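Local coordinates for group 1 truncated hemoglobin (Tetrahymena pyriformis, PDB 3AQ9), which binds one heme per subunit and, through it, probably oxygen, with a likely part in nitric oxide detoxification, at residues A[21-26]-A[94-99]; A[25-30]-A[87-92]. The protein carries 1 engineered substitution. One frame throughout, in Å; residues are numbered along the deposited sequence.

Interaction 1 of 2, residues A[21-26]-A[94-99]; sequences VPLFYK and LKELGV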
# COMPACT_ATOMS: atom_id res chain seq x y z
N VAL A 21 -4.06 -4.52 5.09
CA VAL A 21 -4.61 -3.38 4.30
C VAL A 21 -5.62 -2.54 5.10
O VAL A 21 -5.50 -1.32 5.08
CB VAL A 21 -5.12 -3.82 2.92
CG1 VAL A 21 -5.68 -2.58 2.19
CG2 VAL A 21 -3.89 -4.31 2.12
N PRO A 22 -6.58 -3.15 5.84
CA PRO A 22 -7.53 -2.28 6.60
C PRO A 22 -6.85 -1.58 7.76
O PRO A 22 -7.25 -0.47 8.15
CB PRO A 22 -8.59 -3.23 7.12
CG PRO A 22 -8.42 -4.51 6.30
CD PRO A 22 -7.06 -4.55 5.67
N LEU A 23 -5.79 -2.22 8.30
CA LEU A 23 -5.08 -1.49 9.39
C LEU A 23 -4.31 -0.30 8.81
O LEU A 23 -4.33 0.84 9.33
CB LEU A 23 -4.08 -2.41 10.12
CG LEU A 23 -3.26 -1.73 11.24
CD1 LEU A 23 -4.14 -0.77 12.20
CD2 LEU A 23 -2.44 -2.87 12.03
N PHE A 24 -3.70 -0.50 7.65
CA PHE A 24 -3.00 0.55 6.97
C PHE A 24 -4.01 1.64 6.62
O PHE A 24 -3.72 2.83 6.88
CB PHE A 24 -2.43 -0.09 5.71
CG PHE A 24 -2.06 0.88 4.59
CD1 PHE A 24 -0.90 1.71 4.72
CD2 PHE A 24 -2.83 0.96 3.43
CE1 PHE A 24 -0.59 2.60 3.67
CE2 PHE A 24 -2.46 1.83 2.35
CZ PHE A 24 -1.36 2.62 2.47
N TYR A 25 -5.19 1.30 6.10
CA TYR A 25 -6.16 2.44 5.88
C TYR A 25 -6.63 3.07 7.19
O TYR A 25 -6.98 4.27 7.14
CB TYR A 25 -7.36 1.99 5.01
CG TYR A 25 -6.91 2.16 3.58
CD1 TYR A 25 -6.71 1.07 2.74
CD2 TYR A 25 -6.61 3.48 3.13
CE1 TYR A 25 -6.15 1.29 1.44
CE2 TYR A 25 -6.14 3.67 1.91
CZ TYR A 25 -5.92 2.61 1.09
OH TYR A 25 -5.43 3.08 -0.12
N LYS A 26 -6.77 2.35 8.31
CA LYS A 26 -7.11 3.05 9.54
C LYS A 26 -6.05 4.12 9.82
O LYS A 26 -6.38 5.23 10.29
CB LYS A 26 -7.17 2.04 10.73
CG LYS A 26 -7.43 2.61 12.08
CD LYS A 26 -7.29 1.49 13.09
CE LYS A 26 -7.71 1.69 14.54
NZ LYS A 26 -7.09 2.90 14.99
N LEU A 94 2.81 -2.88 9.27
CA LEU A 94 3.51 -4.18 9.32
C LEU A 94 4.23 -4.37 10.66
O LEU A 94 4.26 -5.49 11.18
CB LEU A 94 4.50 -4.23 8.12
CG LEU A 94 3.85 -4.24 6.71
CD1 LEU A 94 4.87 -4.38 5.64
CD2 LEU A 94 2.82 -5.38 6.50
N LYS A 95 4.80 -3.27 11.24
CA LYS A 95 5.51 -3.40 12.54
C LYS A 95 4.48 -3.85 13.55
O LYS A 95 4.73 -4.74 14.43
CB LYS A 95 6.01 -1.97 12.99
CG LYS A 95 6.99 -2.01 14.21
CD LYS A 95 8.26 -2.88 13.68
CE LYS A 95 9.26 -3.54 14.71
NZ LYS A 95 9.88 -2.39 15.47
N GLU A 96 3.33 -3.17 13.52
CA GLU A 96 2.26 -3.40 14.58
C GLU A 96 1.75 -4.82 14.46
O GLU A 96 1.33 -5.47 15.48
CB GLU A 96 1.18 -2.31 14.48
CG GLU A 96 -0.02 -2.38 15.50
CD GLU A 96 -0.95 -1.13 15.36
OE1 GLU A 96 -0.54 -0.30 14.59
OE2 GLU A 96 -2.01 -1.00 16.05
N LEU A 97 1.76 -5.38 13.26
CA LEU A 97 1.43 -6.76 12.99
C LEU A 97 2.54 -7.77 13.37
O LEU A 97 2.33 -8.96 13.29
CB LEU A 97 0.97 -7.04 11.55
CG LEU A 97 -0.30 -6.20 11.29
CD1 LEU A 97 -0.61 -6.40 9.78
CD2 LEU A 97 -1.48 -6.78 12.19
N GLY A 98 3.72 -7.28 13.78
CA GLY A 98 4.77 -8.20 14.25
C GLY A 98 5.77 -8.59 13.19
O GLY A 98 6.57 -9.48 13.41
N VAL A 99 5.74 -7.92 12.03
CA VAL A 99 6.73 -8.22 10.94
C VAL A 99 8.11 -7.62 11.34
O VAL A 99 8.20 -6.55 11.96
CB VAL A 99 6.27 -7.56 9.60
CG1 VAL A 99 7.30 -7.93 8.48
CG2 VAL A 99 4.91 -8.13 9.22
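Leu23 CD2 makes the closest approaches to both Glu96 and Leu97. Glu96 comes first along the second segment. Its CG lies anti to the backbone N (chi1 -180°) and the chain beyond stays extended, which carries the carboxylate out over the leucine: Glu96 CD lies 4.0 Å from Leu23 CD2. This is a van der Waals contact with the carboxylate end, whose OE1 has its strongest polar partner outside the two segments, in a salt bridge with Lys27 NZ. Leu97 follows with an apolar contact, its CD2 4.0 Å from Leu23 CD2; the two leucine chains run alongside one another from opposite sides. Leu23 also touches Thr93, one turn before Leu97. At Gly98 the helical path is left with a positive phi of 95°, and two backbone bonds run back into the last turn: Gly98 N to Lys95 O at 2.8 Å and Val99 N to Leu94 O at 3.0 Å. No hydrogen bond crosses between the segments, and only 129 Å² is buried. The contact thus sets a leucine of helix 13-28 against the Schellman-terminated C-terminal end of helix 80-96, at the surface of a truncated globin.

Interaction 2 of 2, residues A[25-30]-A[87-92]; sequences YKKVLA and IENLAA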
# COMPACT_ATOMS: atom_id res chain seq x y z
N TYR A 25 -5.19 1.30 6.10
CA TYR A 25 -6.16 2.44 5.88
C TYR A 25 -6.63 3.07 7.19
O TYR A 25 -6.98 4.27 7.14
CB TYR A 25 -7.36 1.99 5.01
CG TYR A 25 -6.91 2.16 3.58
CD1 TYR A 25 -6.71 1.07 2.74
CD2 TYR A 25 -6.61 3.48 3.13
CE1 TYR A 25 -6.15 1.29 1.44
CE2 TYR A 25 -6.14 3.67 1.91
CZ TYR A 25 -5.92 2.61 1.09
OH TYR A 25 -5.43 3.08 -0.12
N LYS A 26 -6.77 2.35 8.31
CA LYS A 26 -7.11 3.05 9.54
C LYS A 26 -6.05 4.12 9.82
O LYS A 26 -6.38 5.23 10.29
CB LYS A 26 -7.17 2.04 10.73
CG LYS A 26 -7.43 2.61 12.08
CD LYS A 26 -7.29 1.49 13.09
CE LYS A 26 -7.71 1.69 14.54
NZ LYS A 26 -7.09 2.90 14.99
N LYS A 27 -4.78 3.82 9.55
CA LYS A 27 -3.75 4.84 9.86
C LYS A 27 -3.81 5.92 8.80
O LYS A 27 -3.72 7.10 9.13
CB LYS A 27 -2.36 4.17 9.79
CG LYS A 27 -2.24 3.22 11.05
CD LYS A 27 -0.76 2.64 10.97
CE LYS A 27 -0.60 1.55 12.10
NZ LYS A 27 -0.67 2.12 13.45
N VAL A 28 -3.92 5.52 7.52
CA VAL A 28 -3.93 6.57 6.44
C VAL A 28 -5.12 7.53 6.64
O VAL A 28 -4.95 8.76 6.47
CB VAL A 28 -4.03 5.85 5.06
CG1 VAL A 28 -4.47 6.79 3.92
CG2 VAL A 28 -2.68 5.18 4.69
N LEU A 29 -6.29 7.00 7.02
CA LEU A 29 -7.46 7.85 7.15
C LEU A 29 -7.43 8.71 8.40
O LEU A 29 -8.34 9.53 8.61
CB LEU A 29 -8.76 6.96 7.17
CG LEU A 29 -8.96 6.25 5.80
CD1 LEU A 29 -10.18 5.17 5.83
CD2 LEU A 29 -9.24 7.25 4.58
N ALA A 30 -6.39 8.56 9.22
CA ALA A 30 -6.17 9.42 10.40
C ALA A 30 -4.95 10.34 10.19
O ALA A 30 -4.55 11.11 11.09
CB ALA A 30 -5.99 8.59 11.67
N ILE A 87 4.22 5.22 2.66
CA ILE A 87 5.24 4.21 3.09
C ILE A 87 5.38 4.17 4.60
O ILE A 87 5.41 3.04 5.20
CB ILE A 87 6.63 4.58 2.53
CG1 ILE A 87 6.57 4.49 1.01
CG2 ILE A 87 7.75 3.69 3.15
CD1 ILE A 87 6.47 2.99 0.40
N GLU A 88 5.38 5.36 5.25
CA GLU A 88 5.48 5.32 6.72
C GLU A 88 4.29 4.56 7.38
O GLU A 88 4.49 3.82 8.36
CB GLU A 88 5.45 6.71 7.36
CG GLU A 88 6.79 7.43 6.93
CD GLU A 88 6.76 8.91 7.28
OE1 GLU A 88 5.84 9.40 7.93
OE2 GLU A 88 7.74 9.58 6.84
N ASN A 89 3.10 4.84 6.84
CA ASN A 89 1.92 4.13 7.41
C ASN A 89 1.93 2.64 7.11
O ASN A 89 1.50 1.85 7.98
CB ASN A 89 0.60 4.74 6.91
CG ASN A 89 0.33 6.09 7.61
OD1 ASN A 89 0.18 6.12 8.81
ND2 ASN A 89 0.26 7.16 6.87
N LEU A 90 2.39 2.27 5.92
CA LEU A 90 2.47 0.78 5.63
C LEU A 90 3.52 0.17 6.55
O LEU A 90 3.31 -0.87 7.15
CB LEU A 90 2.88 0.58 4.15
CG LEU A 90 2.87 -0.95 3.89
CD1 LEU A 90 1.46 -1.50 4.12
CD2 LEU A 90 3.14 -1.16 2.45
N ALA A 91 4.68 0.83 6.71
CA ALA A 91 5.70 0.26 7.61
C ALA A 91 5.20 0.14 9.02
O ALA A 91 5.44 -0.91 9.64
CB ALA A 91 7.02 1.12 7.56
N ALA A 92 4.51 1.17 9.51
CA ALA A 92 4.00 1.17 10.92
C ALA A 92 2.96 -0.00 11.08
O ALA A 92 2.91 -0.67 12.13
CB ALA A 92 3.42 2.45 11.25
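Lys27 lies along Asn89 and Ala92 with its aliphatic chain, and the backbones come nearest here, Lys27 CA to Asn89 CA measuring 6.2 Å. Its CB meets Asn89 OD1 at 3.3 Å, a carbon-oxygen contact and not a hydrogen bond. Farther out, CD lies 3.8 Å from the carbonyl oxygen Asn89 O, and CE is 4.0 Å from Ala92 C, so the methylenes follow the helix surface by about one turn. CG sits anti to the carbonyl carbon (chi1 -72°), and the bend at chi4 (-66°) turns NZ out of the extended line of the chain; NZ forms a salt bridge with Glu96 OE1. Without the long chain, as with an alanine here, Glu96 is likely to lose this mate and a gap to open beside Ala92 where the methylenes had lain. Val28 adds the more buried contact: its CG2 packs 4.0 Å from Asn89 CB, the two side chains crossing at a slant. Val28 also touches Ile86 of helix 80-96, together with Val34 and Phe38 from the loops. The amide of Asn89 is held from outside the pair, ND2 giving a hydrogen bond to Asp31 OD2 and a weak one to Ala85 O. About 7 Å separates the side chain of Val28 from the bound heme, at their nearest atoms. The contact joins the C-terminal turn of helix 13-28 to the middle of helix 80-96, an inter-helix packing within the compact 2/2 globin fold.

How the interactions relate
Both interactions join helix 13-28 to helix 80-96, and their centres lie 7 Å apart on one side of the chain's centre. The first segments overlap at Tyr25 and Lys26, whereas the second segments come in reverse order: 21-26 meets 94-99, and the later 25-30 meets the earlier 87-92. This reversal is the evidence that the helices run in opposite senses, but they cross at a marked slant. The Lys27 NZ to Glu96 OE1 salt bridge, 2.7 Å, ties interaction 2 to interaction 1, and Phe24 CD1 packs 3.5 Å from Leu90 N. Together they form one continuous interface, from an exposed helix end to the partly buried part nearer the heme.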